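Local structure of acylphosphatase (Coxiella burnetii, 3TRG) at residues 14-19 and 68-73; 32-37 and 64-69. The protein catalyses the hydrolysis of acyl phosphates to a carboxylate and phosphate. All blocks are in the same frame, centred on the assembly; numbering follows the deposited sequence.

How the contacts relate
Both contacts use helix 60-69, contact 1 toward the sheet and contact 2 toward helix 27-37. Contact 1 (14-19 with 68-73) lies where strand 11-19 of the sheet meets Leu70; its three touching residues are buried and the contact is van der Waals packing, mainly of aliphatic side chains, with no hydrogen bond across it. Contact 2 (32-37 with 64-69) joins the two helices that lie on the same face of the sheet. It is partly buried: Leu66 is enclosed, while Lys34 and Trp69 reach the surface and add a cation-pi pair to the packing. The two regions abut at Ile14 CD1 and Thr67 CG2, 3.4 Å apart, and share Glu68 and Trp69.

Contact 1 of 2, residues 14-19 and 68-73; sequences IHVTVS and EWLWEG. With EDO (1,2-ethanediol), chain C.
Leu70 and Val16 meet tip to tip, methyl against methyl, with Leu70 CD1 3.9 Å from Val16 CG1. The same Leu70 methyl lies 4.2 Å from Val18 CG2, so one branch of the leucine serves two valines two residues apart on the strand. Leu70 holds CG beside its backbone N and opposite the carbonyl carbon (chi1 -73°), with CD1 extended beyond it (chi2 170°), and this carries the methyl down to the strand. Both valines set CG1 opposite the backbone N; Val16 turns that methyl to Leu70 CD1, whereas Val18 brings its CG1 to 4.1 Å from Leu70 O and offers CG2 to the leucine methyl. No hydrogen bond joins the two segments. Leu54 and Val31 also touch Leu70, linking it to strand 52-57 and helix 27-37. Next to Leu70, Trp69 O accepts from both Glu72 N (2.8 Å) and Gly73 N (2.9 Å), and Gly73 CA rests 3.8 Å above one face of the Trp69 ring, toward its rim. On the other side of the strand, His15 donates from ND1 to O1 of an ethanediol, 2.7 Å away and nearly straight at 175°, in the plane of the ring at its edge. Its NE2 is hydrogen-bonded to Glu53, so both ring nitrogens have partners, which should hold the rotation of the imidazole; the diol, probably from the crystallisation liquor, is also held by Glu85. Thus the strand is two-faced, with valines inward and His15 and Thr17 on the partly exposed side. Such apolar packing between an inner strand and a helix on one face of the sheet is characteristic of the alpha/beta sandwich of acylphosphatases, a ferredoxin-like fold with strand order 4-1-3-2-5.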
ATOM      1  N   ILE A  14      -2.643   0.007   7.629  1.00  6.37           N
ATOM      2  CA  ILE A  14      -3.548   0.953   6.984  1.00  5.69           C
ATOM      3  C   ILE A  14      -4.244   0.295   5.794  1.00  8.06           C
ATOM      4  O   ILE A  14      -3.744  -0.687   5.235  1.00  8.13           O
ATOM      5  CB  ILE A  14      -2.821   2.238   6.508  1.00  6.16           C
ATOM      6  CG1 ILE A  14      -1.809   1.917   5.403  1.00  9.22           C
ATOM      7  CG2 ILE A  14      -2.159   2.958   7.688  1.00  7.48           C
ATOM      8  CD1 ILE A  14      -1.279   3.159   4.686  1.00 10.35           C
ATOM      9  N   HIS A  15      -5.397   0.841   5.424  1.00  6.36           N
ATOM     10  CA  HIS A  15      -6.115   0.443   4.222  1.00  6.21           C
ATOM     11  C   HIS A  15      -6.161   1.659   3.301  1.00  8.08           C
ATOM     12  O   HIS A  15      -6.373   2.779   3.764  1.00  8.98           O
ATOM     13  CB  HIS A  15      -7.527  -0.013   4.588  1.00  8.88           C
ATOM     14  CG  HIS A  15      -8.379  -0.362   3.407  1.00  8.95           C
ATOM     15  ND1 HIS A  15      -9.344   0.489   2.912  1.00 12.34           N
ATOM     16  CD2 HIS A  15      -8.418  -1.469   2.629  1.00  7.84           C
ATOM     17  CE1 HIS A  15      -9.941  -0.080   1.879  1.00 13.49           C
ATOM     18  NE2 HIS A  15      -9.397  -1.270   1.687  1.00  9.91           N
ATOM     19  N   VAL A  16      -5.947   1.437   2.007  1.00  7.41           N
ATOM     20  CA  VAL A  16      -5.832   2.538   1.054  1.00  7.23           C
ATOM     21  C   VAL A  16      -6.607   2.254  -0.219  1.00  7.65           C
ATOM     22  O   VAL A  16      -6.644   1.116  -0.690  1.00  8.84           O
ATOM     23  CB  VAL A  16      -4.368   2.761   0.637  1.00  7.13           C
ATOM     24  CG1 VAL A  16      -4.199   4.127  -0.041  1.00  7.53           C
ATOM     25  CG2 VAL A  16      -3.434   2.626   1.841  1.00  7.74           C
ATOM     26  N   THR A  17      -7.226   3.297  -0.768  1.00  7.25           N
ATOM     27  CA  THR A  17      -7.672   3.273  -2.158  1.00  6.76           C
ATOM     28  C   THR A  17      -6.978   4.392  -2.926  1.00  8.79           C
ATOM     29  O   THR A  17      -6.790   5.499  -2.411  1.00 11.57           O
ATOM     30  CB  THR A  17      -9.199   3.387  -2.313  1.00  9.95           C
ATOM     31  OG1 THR A  17      -9.671   4.540  -1.610  1.00 13.64           O
ATOM     32  CG2 THR A  17      -9.886   2.141  -1.766  1.00 11.60           C
ATOM     33  N   VAL A  18      -6.582   4.085  -4.156  1.00  7.25           N
ATOM     34  CA  VAL A  18      -5.856   5.024  -4.998  1.00  8.21           C
ATOM     35  C   VAL A  18      -6.616   5.176  -6.304  1.00  8.09           C
ATOM     36  O   VAL A  18      -6.860   4.197  -7.005  1.00  8.01           O
ATOM     37  CB  VAL A  18      -4.430   4.526  -5.289  1.00  7.61           C
ATOM     38  CG1 VAL A  18      -3.675   5.537  -6.159  1.00  8.84           C
ATOM     39  CG2 VAL A  18      -3.674   4.279  -3.983  1.00 10.50           C
ATOM     40  N   SER A  19      -6.996   6.409  -6.627  0.53  8.71           N
ATOM     41  CA  SER A  19      -7.773   6.669  -7.830  0.53  9.49           C
ATOM     42  C   SER A  19      -6.953   7.387  -8.891  0.53  9.53           C
ATOM     43  O   SER A  19      -5.940   8.020  -8.588  0.53 10.50           O
ATOM     44  CB  SER A  19      -9.017   7.496  -7.497  0.53 10.63           C
ATOM     45  OG  SER A  19      -8.663   8.804  -7.075  0.53 11.67           O
ATOM     46  N   GLU A  68       2.927   8.587   0.824  1.00  9.49           N
ATOM     47  CA  GLU A  68       3.356   9.740   0.040  1.00 10.21           C
ATOM     48  C   GLU A  68       3.708   9.304  -1.378  1.00 11.65           C
ATOM     49  O   GLU A  68       3.369   9.980  -2.350  1.00 14.32           O
ATOM     50  CB  GLU A  68       4.536  10.468   0.687  1.00 14.17           C
ATOM     51  CG  GLU A  68       5.035  11.630  -0.167  1.00 21.09           C
ATOM     52  CD  GLU A  68       5.975  12.562   0.571  1.00 29.44           C
ATOM     53  OE1 GLU A  68       6.011  12.520   1.819  1.00 30.04           O
ATOM     54  OE2 GLU A  68       6.675  13.346  -0.105  1.00 34.19           O
ATOM     55  N   TRP A  69       4.373   8.158  -1.487  1.00  9.15           N
ATOM     56  CA  TRP A  69       4.774   7.630  -2.781  1.00  8.09           C
ATOM     57  C   TRP A  69       3.572   7.270  -3.660  1.00  9.00           C
ATOM     58  O   TRP A  69       3.645   7.340  -4.889  1.00 11.71           O
ATOM     59  CB  TRP A  69       5.683   6.410  -2.604  1.00  9.65           C
ATOM     60  CG  TRP A  69       6.014   5.757  -3.906  1.00 11.08           C
ATOM     61  CD1 TRP A  69       7.002   6.121  -4.777  1.00 11.33           C
ATOM     62  CD2 TRP A  69       5.338   4.646  -4.505  1.00 11.66           C
ATOM     63  NE1 TRP A  69       6.986   5.296  -5.878  1.00 11.34           N
ATOM     64  CE2 TRP A  69       5.975   4.381  -5.732  1.00 11.92           C
ATOM     65  CE3 TRP A  69       4.259   3.842  -4.117  1.00  9.75           C
ATOM     66  CZ2 TRP A  69       5.568   3.351  -6.576  1.00 13.40           C
ATOM     67  CZ3 TRP A  69       3.855   2.819  -4.959  1.00 12.04           C
ATOM     68  CH2 TRP A  69       4.508   2.584  -6.175  1.00 13.86           C
ATOM     69  N   LEU A  70       2.466   6.881  -3.033  1.00  9.28           N
ATOM     70  CA  LEU A  70       1.285   6.479  -3.792  1.00  8.31           C
ATOM     71  C   LEU A  70       0.710   7.616  -4.630  1.00 11.22           C
ATOM     72  O   LEU A  70      -0.031   7.374  -5.577  1.00 11.75           O
ATOM     73  CB  LEU A  70       0.209   5.893  -2.869  1.00 10.42           C
ATOM     74  CG  LEU A  70       0.514   4.496  -2.318  1.00 10.16           C
ATOM     75  CD1 LEU A  70      -0.492   4.132  -1.244  1.00 10.00           C
ATOM     76  CD2 LEU A  70       0.527   3.444  -3.428  1.00  9.95           C
ATOM     77  N   TRP A  71       1.052   8.855  -4.289  1.00 10.56           N
ATOM     78  CA  TRP A  71       0.605   9.993  -5.093  1.00 10.33           C
ATOM     79  C   TRP A  71       1.365  10.058  -6.409  1.00 10.48           C
ATOM     80  O   TRP A  71       0.910  10.682  -7.363  1.00 13.80           O
ATOM     81  CB  TRP A  71       0.764  11.312  -4.335  1.00 12.55           C
ATOM     82  CG  TRP A  71      -0.255  11.518  -3.266  1.00 11.14           C
ATOM     83  CD1 TRP A  71      -0.131  11.205  -1.946  1.00 11.97           C
ATOM     84  CD2 TRP A  71      -1.558  12.099  -3.419  1.00 12.35           C
ATOM     85  NE1 TRP A  71      -1.274  11.550  -1.268  1.00 13.65           N
ATOM     86  CE2 TRP A  71      -2.165  12.103  -2.150  1.00 12.93           C
ATOM     87  CE3 TRP A  71      -2.268  12.618  -4.508  1.00 13.55           C
ATOM     88  CZ2 TRP A  71      -3.452  12.599  -1.936  1.00 13.29           C
ATOM     89  CZ3 TRP A  71      -3.545  13.113  -4.293  1.00 11.41           C
ATOM     90  CH2 TRP A  71      -4.124  13.099  -3.019  1.00 12.10           C
ATOM     91  N   GLU A  72       2.530   9.419  -6.449  1.00 10.26           N
ATOM     92  CA  GLU A  72       3.341   9.368  -7.659  1.00 12.37           C
ATOM     93  C   GLU A  72       3.083   8.078  -8.429  1.00 13.18           C
ATOM     94  O   GLU A  72       2.712   8.104  -9.602  1.00 13.54           O
ATOM     95  CB  GLU A  72       4.829   9.490  -7.324  1.00 14.12           C
ATOM     96  CG  GLU A  72       5.738   9.402  -8.544  1.00 19.95           C
ATOM     97  CD  GLU A  72       7.210   9.524  -8.193  1.00 30.30           C
ATOM     98  OE1 GLU A  72       7.530   9.679  -6.996  1.00 34.08           O
ATOM     99  OE2 GLU A  72       8.048   9.463  -9.117  1.00 35.01           O
ATOM    100  N   GLY A  73       3.277   6.947  -7.761  1.00 13.22           N
ATOM    101  CA  GLY A  73       3.074   5.657  -8.392  1.00 13.38           C
ATOM    102  C   GLY A  73       4.188   5.356  -9.372  1.00 11.95           C
ATOM    103  O   GLY A  73       5.172   6.097  -9.448  1.00 14.46           O
TER
HETATM  104  C1  EDO C  97      -9.644   4.154   3.425  1.00 24.86           C
HETATM  105  O1  EDO C  97     -10.066   2.890   3.956  1.00 19.18           O
HETATM  106  C2  EDO C  97      -9.459   4.026   1.919  1.00 30.06           C
HETATM  107  O2  EDO C  97     -10.718   3.780   1.289  1.00 29.85           O

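Contact 2 of 2, residues 32-37 and 64-69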
ATOM      1  N   ARG A  32       3.737  -3.676  -4.526  1.00  7.84           N
ATOM      2  CA  ARG A  32       4.384  -4.792  -3.829  1.00  7.80           C
ATOM      3  C   ARG A  32       5.885  -4.558  -3.691  1.00  9.52           C
ATOM      4  O   ARG A  32       6.460  -4.765  -2.621  1.00  8.59           O
ATOM      5  CB  ARG A  32       4.122  -6.128  -4.532  1.00  6.33           C
ATOM      6  CG  ARG A  32       4.882  -7.304  -3.910  1.00  9.04           C
ATOM      7  CD  ARG A  32       4.814  -8.558  -4.785  1.00  7.99           C
ATOM      8  NE  ARG A  32       5.393  -8.301  -6.102  1.00 13.01           N
ATOM      9  CZ  ARG A  32       5.088  -8.977  -7.204  1.00 13.71           C
ATOM     10  NH1 ARG A  32       4.204  -9.969  -7.158  1.00 13.93           N
ATOM     11  NH2 ARG A  32       5.664  -8.656  -8.358  1.00 14.44           N
ATOM     12  N   LYS A  33       6.519  -4.121  -4.775  1.00  8.56           N
ATOM     13  CA  LYS A  33       7.961  -3.878  -4.756  1.00  9.36           C
ATOM     14  C   LYS A  33       8.323  -2.752  -3.793  1.00  9.60           C
ATOM     15  O   LYS A  33       9.268  -2.872  -3.010  1.00 10.21           O
ATOM     16  CB  LYS A  33       8.478  -3.560  -6.160  1.00  7.63           C
ATOM     17  CG  LYS A  33       9.996  -3.390  -6.244  1.00 10.88           C
ATOM     18  CD  LYS A  33      10.443  -3.287  -7.698  1.00 12.57           C
ATOM     19  CE  LYS A  33      11.961  -3.177  -7.824  1.00 14.01           C
ATOM     20  NZ  LYS A  33      12.473  -1.843  -7.406  1.00 16.30           N
ATOM     21  N   LYS A  34       7.569  -1.659  -3.852  1.00  9.03           N
ATOM     22  CA  LYS A  34       7.809  -0.536  -2.957  1.00 10.30           C
ATOM     23  C   LYS A  34       7.610  -0.961  -1.504  1.00 10.40           C
ATOM     24  O   LYS A  34       8.425  -0.648  -0.639  1.00  8.51           O
ATOM     25  CB  LYS A  34       6.897   0.640  -3.311  1.00  9.98           C
ATOM     26  CG  LYS A  34       7.036   1.846  -2.383  1.00 12.15           C
ATOM     27  CD  LYS A  34       8.459   2.369  -2.330  1.00 17.59           C
ATOM     28  CE  LYS A  34       8.866   3.017  -3.639  1.00 20.83           C
ATOM     29  NZ  LYS A  34      10.156   3.759  -3.484  1.00 24.02           N
ATOM     30  N   ALA A  35       6.526  -1.688  -1.246  1.00  9.47           N
ATOM     31  CA  ALA A  35       6.236  -2.171   0.098  1.00  8.73           C
ATOM     32  C   ALA A  35       7.359  -3.059   0.628  1.00  9.48           C
ATOM     33  O   ALA A  35       7.794  -2.907   1.772  1.00 10.10           O
ATOM     34  CB  ALA A  35       4.909  -2.908   0.127  1.00 11.02           C
ATOM     35  N   GLU A  36       7.828  -3.990  -0.195  1.00  9.08           N
ATOM     36  CA  GLU A  36       8.917  -4.869   0.218  1.00 10.85           C
ATOM     37  C   GLU A  36      10.179  -4.074   0.550  1.00 10.72           C
ATOM     38  O   GLU A  36      10.856  -4.356   1.536  1.00 12.37           O
ATOM     39  CB  GLU A  36       9.185  -5.936  -0.848  1.00 10.96           C
ATOM     40  CG  GLU A  36       8.031  -6.913  -0.968  1.00 11.51           C
ATOM     41  CD  GLU A  36       8.288  -8.023  -1.960  1.00 15.24           C
ATOM     42  OE1 GLU A  36       9.144  -7.853  -2.856  1.00 15.37           O
ATOM     43  OE2 GLU A  36       7.623  -9.072  -1.837  1.00 15.75           O
ATOM     44  N   GLU A  37      10.479  -3.069  -0.265  1.00 10.78           N
ATOM     45  CA  GLU A  37      11.637  -2.216  -0.013  1.00 11.69           C
ATOM     46  C   GLU A  37      11.504  -1.471   1.310  1.00 13.92           C
ATOM     47  O   GLU A  37      12.503  -1.163   1.963  1.00 18.80           O
ATOM     48  CB  GLU A  37      11.857  -1.254  -1.184  1.00 14.26           C
ATOM     49  CG  GLU A  37      12.352  -1.986  -2.423  1.00 18.64           C
ATOM     50  CD  GLU A  37      12.225  -1.189  -3.703  1.00 23.81           C
ATOM     51  OE1 GLU A  37      11.625  -0.093  -3.686  1.00 22.76           O
ATOM     52  OE2 GLU A  37      12.724  -1.676  -4.739  1.00 25.31           O
HETATM   53  N   MSE A  64       4.153   5.708   6.187  1.00 10.53           N
HETATM   54  CA  MSE A  64       3.982   7.089   5.746  1.00 10.88           C
HETATM   55  C   MSE A  64       4.807   7.455   4.516  1.00 13.08           C
HETATM   56  O   MSE A  64       4.417   8.320   3.740  1.00 15.69           O
HETATM   57  CB  MSE A  64       4.225   8.063   6.902  1.00 11.35           C
HETATM   58  CG  MSE A  64       3.202   7.912   8.016  1.00 12.26           C
HETATM   59 SE   MSE A  64       1.374   8.243   7.368  1.00 18.89          SE
HETATM   60  CE  MSE A  64       1.564  10.147   7.024  1.00 19.70           C
ATOM     61  N   ILE A  65       5.939   6.789   4.334  1.00 10.48           N
ATOM     62  CA  ILE A  65       6.686   6.931   3.097  1.00  9.67           C
ATOM     63  C   ILE A  65       5.875   6.333   1.944  1.00  8.65           C
ATOM     64  O   ILE A  65       5.780   6.925   0.868  1.00 10.65           O
ATOM     65  CB  ILE A  65       8.058   6.262   3.203  1.00  8.23           C
ATOM     66  CG1 ILE A  65       8.933   7.035   4.196  1.00 13.72           C
ATOM     67  CG2 ILE A  65       8.732   6.192   1.833  1.00 13.09           C
ATOM     68  CD1 ILE A  65      10.228   6.345   4.510  1.00 16.83           C
ATOM     69  N   LEU A  66       5.268   5.173   2.177  1.00  9.68           N
ATOM     70  CA  LEU A  66       4.421   4.552   1.159  1.00  9.11           C
ATOM     71  C   LEU A  66       3.251   5.441   0.745  1.00  9.22           C
ATOM     72  O   LEU A  66       3.007   5.628  -0.449  1.00 11.30           O
ATOM     73  CB  LEU A  66       3.884   3.205   1.641  1.00  8.84           C
ATOM     74  CG  LEU A  66       2.992   2.472   0.636  1.00 10.63           C
ATOM     75  CD1 LEU A  66       3.815   2.011  -0.555  1.00 11.59           C
ATOM     76  CD2 LEU A  66       2.318   1.290   1.315  1.00 10.97           C
ATOM     77  N   THR A  67       2.524   5.980   1.723  1.00  9.44           N
ATOM     78  CA  THR A  67       1.357   6.806   1.412  1.00 10.46           C
ATOM     79  C   THR A  67       1.732   8.048   0.603  1.00 12.81           C
ATOM     80  O   THR A  67       0.942   8.512  -0.214  1.00 14.15           O
ATOM     81  CB  THR A  67       0.538   7.219   2.665  1.00 11.02           C
ATOM     82  OG1 THR A  67       1.352   7.988   3.559  1.00 12.52           O
ATOM     83  CG2 THR A  67      -0.008   5.997   3.390  1.00 13.58           C
ATOM     84  N   GLU A  68       2.927   8.587   0.824  1.00  9.49           N
ATOM     85  CA  GLU A  68       3.356   9.740   0.040  1.00 10.21           C
ATOM     86  C   GLU A  68       3.708   9.304  -1.378  1.00 11.65           C
ATOM     87  O   GLU A  68       3.369   9.980  -2.350  1.00 14.32           O
ATOM     88  CB  GLU A  68       4.536  10.468   0.687  1.00 14.17           C
ATOM     89  CG  GLU A  68       5.035  11.630  -0.167  1.00 21.09           C
ATOM     90  CD  GLU A  68       5.975  12.562   0.571  1.00 29.44           C
ATOM     91  OE1 GLU A  68       6.011  12.520   1.819  1.00 30.04           O
ATOM     92  OE2 GLU A  68       6.675  13.346  -0.105  1.00 34.19           O
ATOM     93  N   TRP A  69       4.373   8.158  -1.487  1.00  9.15           N
ATOM     94  CA  TRP A  69       4.774   7.630  -2.781  1.00  8.09           C
ATOM     95  C   TRP A  69       3.572   7.270  -3.660  1.00  9.00           C
ATOM     96  O   TRP A  69       3.645   7.340  -4.889  1.00 11.71           O
ATOM     97  CB  TRP A  69       5.683   6.410  -2.604  1.00  9.65           C
ATOM     98  CG  TRP A  69       6.014   5.757  -3.906  1.00 11.08           C
ATOM     99  CD1 TRP A  69       7.002   6.121  -4.777  1.00 11.33           C
ATOM    100  CD2 TRP A  69       5.338   4.646  -4.505  1.00 11.66           C
ATOM    101  NE1 TRP A  69       6.986   5.296  -5.878  1.00 11.34           N
ATOM    102  CE2 TRP A  69       5.975   4.381  -5.732  1.00 11.92           C
ATOM    103  CE3 TRP A  69       4.259   3.842  -4.117  1.00  9.75           C
ATOM    104  CZ2 TRP A  69       5.568   3.351  -6.576  1.00 13.40           C
ATOM    105  CZ3 TRP A  69       3.855   2.819  -4.959  1.00 12.04           C
ATOM    106  CH2 TRP A  69       4.508   2.584  -6.175  1.00 13.86           C
TER
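Lys34 lies across from Leu66 and Trp69, its aliphatic chain packed against both. Along 64-69, Met64, a selenomethionine, comes first: its carbonyl O accepts from Glu68 N and, one residue earlier in the chain, from Thr67 OG1 at 3.1 Å, both from the same face of its plane. Leu66 follows, pointing the other way alongside Lys34, with Leu66 CD1 3.7 Å from Lys34 CG. Trp69 ends the segment and lays one indole face against Lys34. CE of the lysine stands over the five-membered ring, 3.7 Å from its centroid and only 7° off the normal, a CH-pi contact; NZ makes a cation-pi contact at 4.4 Å from the same centroid. With CG anti to the backbone N, Lys34 CG comes near Trp69 CE3 of the six-membered ring; the bends at chi2 (57°) and chi3 (69°) then carry CE above the five-membered one. The helix pair lies side by side over the sheet: Leu38 and Leu40 cover Leu66, Ala35 packs on Phe95 of strand 95-97, and Thr67 turns to Trp84 of strand 78-87.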